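Long-range contact in putative PII-like nitrogen regulatory protein (Shewanella baltica, PDB 3CE8), which is of unknown function but is probably a PII-like protein, forms a trimer, and may take part in nitrogen regulation: residues 22-32 and 77-87. Residues are numbered along the deposited sequence; the frame is centred on the assembly and turned at random.
Sequences TEQLLVLIAQN and EFCKFEIMHPA. With EDO (1,2-ethanediol), chain E.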
ATOM      1  N   THR A  22      11.107 -13.799  -4.752  1.00 39.67           N
ATOM      2  CA  THR A  22      10.504 -14.964  -4.093  1.00 35.47           C
ATOM      3  C   THR A  22       9.700 -14.469  -2.879  1.00 31.17           C
ATOM      4  O   THR A  22       8.957 -15.216  -2.271  1.00 28.42           O
ATOM      5  CB  THR A  22      11.542 -15.983  -3.652  1.00 35.58           C
ATOM      6  OG1 THR A  22      12.480 -15.341  -2.775  1.00 34.45           O
ATOM      7  CG2 THR A  22      12.252 -16.606  -4.883  1.00 37.20           C
ATOM      8  N   GLU A  23       9.885 -13.187  -2.559  1.00 28.57           N
ATOM      9  CA  GLU A  23       9.104 -12.489  -1.500  1.00 27.49           C
ATOM     10  C   GLU A  23       7.944 -11.799  -2.157  1.00 25.72           C
ATOM     11  O   GLU A  23       8.035 -11.256  -3.265  1.00 26.06           O
ATOM     12  CB  GLU A  23       9.882 -11.428  -0.716  1.00 27.13           C
ATOM     13  CG  GLU A  23      10.942 -11.982   0.208  1.00 32.02           C
ATOM     14  CD  GLU A  23      10.383 -12.722   1.407  1.00 31.04           C
ATOM     15  OE1 GLU A  23       9.456 -12.200   2.061  1.00 37.88           O
ATOM     16  OE2 GLU A  23      10.905 -13.812   1.718  1.00 35.24           O
ATOM     17  N   GLN A  24       6.835 -11.837  -1.458  1.00 23.64           N
ATOM     18  CA  GLN A  24       5.628 -11.202  -1.949  1.00 23.08           C
ATOM     19  C   GLN A  24       4.838 -10.671  -0.758  1.00 21.99           C
ATOM     20  O   GLN A  24       5.047 -11.096   0.366  1.00 21.08           O
ATOM     21  CB  GLN A  24       4.838 -12.176  -2.821  1.00 23.65           C
ATOM     22  CG  GLN A  24       4.474 -13.445  -2.125  1.00 26.80           C
ATOM     23  CD  GLN A  24       3.708 -14.406  -3.018  1.00 31.01           C
ATOM     24  OE1 GLN A  24       3.915 -14.428  -4.243  1.00 21.90           O
ATOM     25  NE2 GLN A  24       2.814 -15.227  -2.395  1.00 26.52           N
ATOM     26  N   LEU A  25       3.977  -9.707  -1.021  1.00 20.78           N
ATOM     27  CA  LEU A  25       3.213  -9.044   0.028  1.00 21.00           C
ATOM     28  C   LEU A  25       1.752  -9.476   0.082  1.00 20.45           C
ATOM     29  O   LEU A  25       1.046  -9.344  -0.882  1.00 24.40           O
ATOM     30  CB  LEU A  25       3.289  -7.518  -0.203  1.00 21.16           C
ATOM     31  CG  LEU A  25       2.764  -6.603   0.895  1.00 18.98           C
ATOM     32  CD1 LEU A  25       3.695  -6.732   2.099  1.00 15.42           C
ATOM     33  CD2 LEU A  25       2.608  -5.132   0.404  1.00 16.88           C
ATOM     34  N   LEU A  26       1.317 -10.022   1.199  1.00 19.70           N
ATOM     35  CA  LEU A  26      -0.107 -10.320   1.371  1.00 20.81           C
ATOM     36  C   LEU A  26      -0.767  -9.142   2.020  1.00 20.97           C
ATOM     37  O   LEU A  26      -0.301  -8.644   3.038  1.00 21.91           O
ATOM     38  CB  LEU A  26      -0.347 -11.544   2.263  1.00 21.84           C
ATOM     39  CG  LEU A  26      -1.796 -11.839   2.657  1.00 21.42           C
ATOM     40  CD1 LEU A  26      -2.661 -12.263   1.473  1.00 15.43           C
ATOM     41  CD2 LEU A  26      -1.719 -12.946   3.670  1.00 21.64           C
ATOM     42  N   VAL A  27      -1.804  -8.652   1.363  1.00 21.20           N
ATOM     43  CA  VAL A  27      -2.630  -7.560   1.908  1.00 21.05           C
ATOM     44  C   VAL A  27      -3.988  -8.157   2.175  1.00 21.63           C
ATOM     45  O   VAL A  27      -4.608  -8.806   1.319  1.00 20.77           O
ATOM     46  CB  VAL A  27      -2.796  -6.354   0.974  1.00 20.40           C
ATOM     47  CG1 VAL A  27      -3.727  -5.334   1.639  1.00 13.26           C
ATOM     48  CG2 VAL A  27      -1.426  -5.755   0.643  1.00 17.37           C
ATOM     49  N   LEU A  28      -4.420  -7.933   3.401  1.00 22.92           N
ATOM     50  CA  LEU A  28      -5.645  -8.538   3.962  1.00 22.32           C
ATOM     51  C   LEU A  28      -6.497  -7.489   4.656  1.00 21.50           C
ATOM     52  O   LEU A  28      -6.008  -6.769   5.519  1.00 21.57           O
ATOM     53  CB  LEU A  28      -5.200  -9.631   4.951  1.00 21.68           C
ATOM     54  CG  LEU A  28      -6.234 -10.336   5.814  1.00 27.92           C
ATOM     55  CD1 LEU A  28      -7.177 -11.213   4.988  1.00 31.88           C
ATOM     56  CD2 LEU A  28      -5.478 -11.160   6.836  1.00 29.61           C
ATOM     57  N   ILE A  29      -7.750  -7.373   4.220  1.00 21.15           N
ATOM     58  CA  ILE A  29      -8.702  -6.402   4.785  1.00 20.87           C
ATOM     59  C   ILE A  29      -9.630  -7.171   5.705  1.00 22.33           C
ATOM     60  O   ILE A  29     -10.590  -7.798   5.266  1.00 22.99           O
ATOM     61  CB  ILE A  29      -9.493  -5.640   3.693  1.00 20.96           C
ATOM     62  CG1 ILE A  29      -8.523  -5.024   2.682  1.00 21.08           C
ATOM     63  CG2 ILE A  29     -10.364  -4.569   4.290  1.00 13.39           C
ATOM     64  CD1 ILE A  29      -7.396  -4.276   3.337  1.00 25.23           C
ATOM     65  N   ALA A  30      -9.300  -7.084   6.991  1.00 22.95           N
ATOM     66  CA  ALA A  30      -9.932  -7.814   8.082  1.00 22.46           C
ATOM     67  C   ALA A  30     -10.856  -6.967   8.907  1.00 25.35           C
ATOM     68  O   ALA A  30     -10.647  -5.774   9.149  1.00 27.79           O
ATOM     69  CB  ALA A  30      -8.857  -8.414   8.989  1.00 21.03           C
ATOM     70  N   GLN A  31     -11.877  -7.629   9.399  1.00 26.49           N
ATOM     71  CA  GLN A  31     -12.869  -6.950  10.228  1.00 27.83           C
ATOM     72  C   GLN A  31     -12.231  -6.752  11.581  1.00 26.39           C
ATOM     73  O   GLN A  31     -11.388  -7.523  11.990  1.00 25.71           O
ATOM     74  CB  GLN A  31     -14.156  -7.759  10.293  1.00 28.93           C
ATOM     75  CG  GLN A  31     -14.461  -8.441   8.946  1.00 36.75           C
ATOM     76  CD  GLN A  31     -15.887  -8.884   8.829  1.00 45.08           C
ATOM     77  OE1 GLN A  31     -16.805  -8.117   9.133  1.00 45.13           O
ATOM     78  NE2 GLN A  31     -16.095 -10.116   8.349  1.00 49.93           N
ATOM     79  N   ASN A  32     -12.608  -5.678  12.246  1.00 27.41           N
ATOM     80  CA  ASN A  32     -11.981  -5.299  13.525  1.00 28.70           C
ATOM     81  C   ASN A  32     -12.080  -6.336  14.632  1.00 28.33           C
ATOM     82  O   ASN A  32     -11.226  -6.384  15.509  1.00 28.66           O
ATOM     83  CB  ASN A  32     -12.470  -3.925  14.021  1.00 29.81           C
ATOM     84  CG  ASN A  32     -11.867  -2.759  13.207  1.00 34.49           C
ATOM     85  OD1 ASN A  32     -10.760  -2.860  12.657  1.00 39.27           O
ATOM     86  ND2 ASN A  32     -12.589  -1.644  13.152  1.00 40.13           N
ATOM     87  N   GLU A  77     -15.325   0.464   8.584  1.00 34.12           N
ATOM     88  CA  GLU A  77     -13.917   0.518   9.009  1.00 32.47           C
ATOM     89  C   GLU A  77     -13.297  -0.848   9.279  1.00 29.60           C
ATOM     90  O   GLU A  77     -13.835  -1.687   9.999  1.00 28.76           O
ATOM     91  CB  GLU A  77     -13.778   1.386  10.271  1.00 33.48           C
ATOM     92  CG  GLU A  77     -12.335   1.682  10.701  1.00 40.92           C
ATOM     93  CD  GLU A  77     -11.729   2.888   9.959  1.00 50.47           C
ATOM     94  OE1 GLU A  77     -12.511   3.744   9.477  1.00 58.44           O
ATOM     95  OE2 GLU A  77     -10.481   3.002   9.877  1.00 53.04           O
ATOM     96  N   PHE A  78     -12.129  -1.036   8.687  1.00 27.76           N
ATOM     97  CA  PHE A  78     -11.377  -2.289   8.802  1.00 26.48           C
ATOM     98  C   PHE A  78      -9.939  -2.101   9.196  1.00 24.62           C
ATOM     99  O   PHE A  78      -9.364  -1.022   9.239  1.00 22.91           O
ATOM    100  CB  PHE A  78     -11.340  -3.072   7.472  1.00 26.92           C
ATOM    101  CG  PHE A  78     -12.684  -3.306   6.850  1.00 25.83           C
ATOM    102  CD1 PHE A  78     -13.274  -2.334   6.061  1.00 26.61           C
ATOM    103  CD2 PHE A  78     -13.335  -4.504   7.014  1.00 27.77           C
ATOM    104  CE1 PHE A  78     -14.498  -2.537   5.473  1.00 23.70           C
ATOM    105  CE2 PHE A  78     -14.571  -4.716   6.428  1.00 26.30           C
ATOM    106  CZ  PHE A  78     -15.145  -3.731   5.659  1.00 23.74           C
ATOM    107  N   CYS A  79      -9.358  -3.248   9.388  1.00 24.89           N
ATOM    108  CA  CYS A  79      -7.981  -3.347   9.746  1.00 26.50           C
ATOM    109  C   CYS A  79      -7.249  -3.921   8.548  1.00 24.70           C
ATOM    110  O   CYS A  79      -7.605  -4.961   8.027  1.00 25.50           O
ATOM    111  CB  CYS A  79      -7.847  -4.235  10.984  1.00 28.42           C
ATOM    112  SG  CYS A  79      -6.149  -4.402  11.595  1.00 45.02           S
ATOM    113  N   LYS A  80      -6.235  -3.202   8.102  1.00 22.82           N
ATOM    114  CA  LYS A  80      -5.443  -3.608   6.961  1.00 22.25           C
ATOM    115  C   LYS A  80      -4.061  -4.048   7.396  1.00 22.10           C
ATOM    116  O   LYS A  80      -3.219  -3.274   7.905  1.00 20.96           O
ATOM    117  CB  LYS A  80      -5.355  -2.476   5.934  1.00 21.66           C
ATOM    118  CG  LYS A  80      -4.536  -2.744   4.662  1.00 20.04           C
ATOM    119  CD  LYS A  80      -4.285  -1.405   3.941  1.00 24.29           C
ATOM    120  CE  LYS A  80      -3.445  -1.463   2.692  1.00 28.61           C
ATOM    121  NZ  LYS A  80      -3.117  -0.084   2.185  1.00 31.53           N
ATOM    122  N   PHE A  81      -3.879  -5.335   7.147  1.00 21.81           N
ATOM    123  CA  PHE A  81      -2.653  -6.056   7.425  1.00 22.19           C
ATOM    124  C   PHE A  81      -1.844  -6.175   6.162  1.00 21.85           C
ATOM    125  O   PHE A  81      -2.377  -6.402   5.080  1.00 23.44           O
ATOM    126  CB  PHE A  81      -2.941  -7.497   7.888  1.00 22.82           C
ATOM    127  CG  PHE A  81      -3.489  -7.618   9.312  1.00 25.61           C
ATOM    128  CD1 PHE A  81      -4.850  -7.559   9.560  1.00 25.11           C
ATOM    129  CD2 PHE A  81      -2.635  -7.844  10.386  1.00 23.84           C
ATOM    130  CE1 PHE A  81      -5.329  -7.691  10.843  1.00 26.09           C
ATOM    131  CE2 PHE A  81      -3.118  -7.959  11.669  1.00 23.65           C
ATOM    132  CZ  PHE A  81      -4.455  -7.891  11.901  1.00 22.88           C
ATOM    133  N   GLU A  82      -0.546  -6.014   6.323  1.00 20.47           N
ATOM    134  CA  GLU A  82       0.410  -6.247   5.244  1.00 20.93           C
ATOM    135  C   GLU A  82       1.481  -7.176   5.774  1.00 20.81           C
ATOM    136  O   GLU A  82       2.136  -6.893   6.790  1.00 20.41           O
ATOM    137  CB  GLU A  82       0.996  -4.943   4.711  1.00 22.26           C
ATOM    138  CG  GLU A  82      -0.045  -4.103   4.005  1.00 22.04           C
ATOM    139  CD  GLU A  82       0.518  -2.935   3.220  1.00 29.61           C
ATOM    140  OE1 GLU A  82       1.735  -2.655   3.242  1.00 37.80           O
ATOM    141  OE2 GLU A  82      -0.286  -2.301   2.537  1.00 34.62           O
ATOM    142  N   ILE A  83       1.601  -8.300   5.072  1.00 21.15           N
ATOM    143  CA  ILE A  83       2.460  -9.412   5.456  1.00 21.32           C
ATOM    144  C   ILE A  83       3.380  -9.927   4.354  1.00 22.59           C
ATOM    145  O   ILE A  83       2.997 -10.627   3.423  1.00 24.33           O
ATOM    146  CB  ILE A  83       1.586 -10.587   5.949  1.00 21.54           C
ATOM    147  CG1 ILE A  83       0.572 -10.070   6.974  1.00 21.17           C
ATOM    148  CG2 ILE A  83       2.434 -11.754   6.517  1.00 21.63           C
ATOM    149  CD1 ILE A  83      -0.694 -10.817   6.903  1.00 16.03           C
HETATM  150  N   MSE A  84       4.621  -9.525   4.500  1.00 22.51           N
HETATM  151  CA  MSE A  84       5.692  -9.947   3.618  0.50 21.87           C
HETATM  152  C   MSE A  84       5.994 -11.387   4.001  1.00 22.75           C
HETATM  153  O   MSE A  84       6.107 -11.728   5.187  1.00 24.08           O
HETATM  154  CB  MSE A  84       6.952  -9.084   3.778  0.50 21.10           C
HETATM  155  CG  MSE A  84       8.030  -9.419   2.770  0.50 19.91           C
HETATM  156 SE   MSE A  84       7.552  -8.732   1.039  0.38 17.60          SE
HETATM  157  CE  MSE A  84       7.321  -6.873   1.532  0.50 24.51           C
ATOM    158  N   HIS A  85       6.101 -12.222   2.980  1.00 22.89           N
ATOM    159  CA  HIS A  85       6.354 -13.630   3.160  1.00 21.94           C
ATOM    160  C   HIS A  85       6.928 -14.257   1.902  1.00 21.88           C
ATOM    161  O   HIS A  85       6.717 -13.750   0.804  1.00 22.48           O
ATOM    162  CB  HIS A  85       5.029 -14.332   3.484  1.00 23.63           C
ATOM    163  CG  HIS A  85       4.032 -14.282   2.359  1.00 22.46           C
ATOM    164  ND1 HIS A  85       3.264 -13.160   2.088  1.00 19.28           N
ATOM    165  CD2 HIS A  85       3.690 -15.208   1.430  1.00 17.90           C
ATOM    166  CE1 HIS A  85       2.505 -13.398   1.027  1.00 22.83           C
ATOM    167  NE2 HIS A  85       2.747 -14.628   0.604  1.00 18.43           N
ATOM    168  N   PRO A  86       7.656 -15.366   2.062  1.00 20.91           N
ATOM    169  CA  PRO A  86       8.131 -16.084   0.902  1.00 20.93           C
ATOM    170  C   PRO A  86       6.989 -16.743   0.118  1.00 21.48           C
ATOM    171  O   PRO A  86       6.075 -17.352   0.682  1.00 21.37           O
ATOM    172  CB  PRO A  86       9.058 -17.161   1.489  1.00 22.21           C
ATOM    173  CG  PRO A  86       9.095 -16.961   2.991  1.00 22.59           C
ATOM    174  CD  PRO A  86       7.960 -16.050   3.336  1.00 21.80           C
ATOM    175  N   ALA A  87       7.086 -16.621  -1.192  1.00 20.85           N
ATOM    176  CA  ALA A  87       6.099 -17.165  -2.107  1.00 20.48           C
ATOM    177  C   ALA A  87       5.880 -18.642  -1.836  1.00 19.58           C
ATOM    178  O   ALA A  87       4.781 -19.173  -1.992  1.00 19.68           O
ATOM    179  CB  ALA A  87       6.544 -16.935  -3.593  1.00 20.30           C
TER
HETATM  180  C1  EDO E 105       5.483  -5.976   6.034  1.00 81.79           C
HETATM  181  O1  EDO E 105       4.716  -5.132   6.900  1.00 80.99           O
HETATM  182  C2  EDO E 105       6.689  -6.556   6.752  1.00 81.06           C
HETATM  183  O2  EDO E 105       6.245  -7.888   6.917  1.00 79.27           O
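The imidazole of His85 lies between the side chain of Gln24 and the backbone of Leu26, and both its nitrogens are used. Gln24 NE2 gives a hydrogen bond to His85 NE2 (3.1 Å), which lies in the amide plane although the donor is tilted from the ring plane; amide and ring stand 78° apart. That acceptor role leaves ND1 to carry the proton, and His85 ND1 donates to Ile83 O (2.9 Å) almost within the ring plane. Ile83 O is gripped twice, Leu26 N and His85 ND1 reaching it from opposite faces of the carbonyl. With CG between backbone N and carbonyl carbon (chi1 65°), the His85 ring leans toward strand 23-31 yet keeps Ile83 O within reach. A leucine here would probably cost Gln24 NE2 its ring-nitrogen acceptor, although Gln90 OE1 could still hold it, and strip Ile83 O of its second donor.

Strands 23-31 and 74-86 are the central pair of a four-stranded antiparallel sheet, the ferredoxin-like βαββαβ core of PII-like proteins, flanked by 50-60 and 106-112. On the helix-covered face apolar residues suit the burial: Leu26 and Ile83 run side by side, CD2 to CD1 4.0 Å, while Ala30 is small enough to put CB at the edge of the Phe81 ring, against which Ile38 of helix 35-42 also packs.

The other face meets neighbouring subunits. In the modelled conformer, one of two, selenomethionine Met84 brings CE against Leu25 CD1 (3.7 Å), the chains crossing near a right angle, and Trp109 of a second subunit packs on Met84. Val27 CG2 runs alongside Glu82 CG (4.0 Å), the methylenes meeting valine while the carboxylate reaches a long salt bridge with Lys80. Beta-branched Ile29 sets CD1 on Lys80 CG (3.5 Å) and CG2 against Phe78 CB.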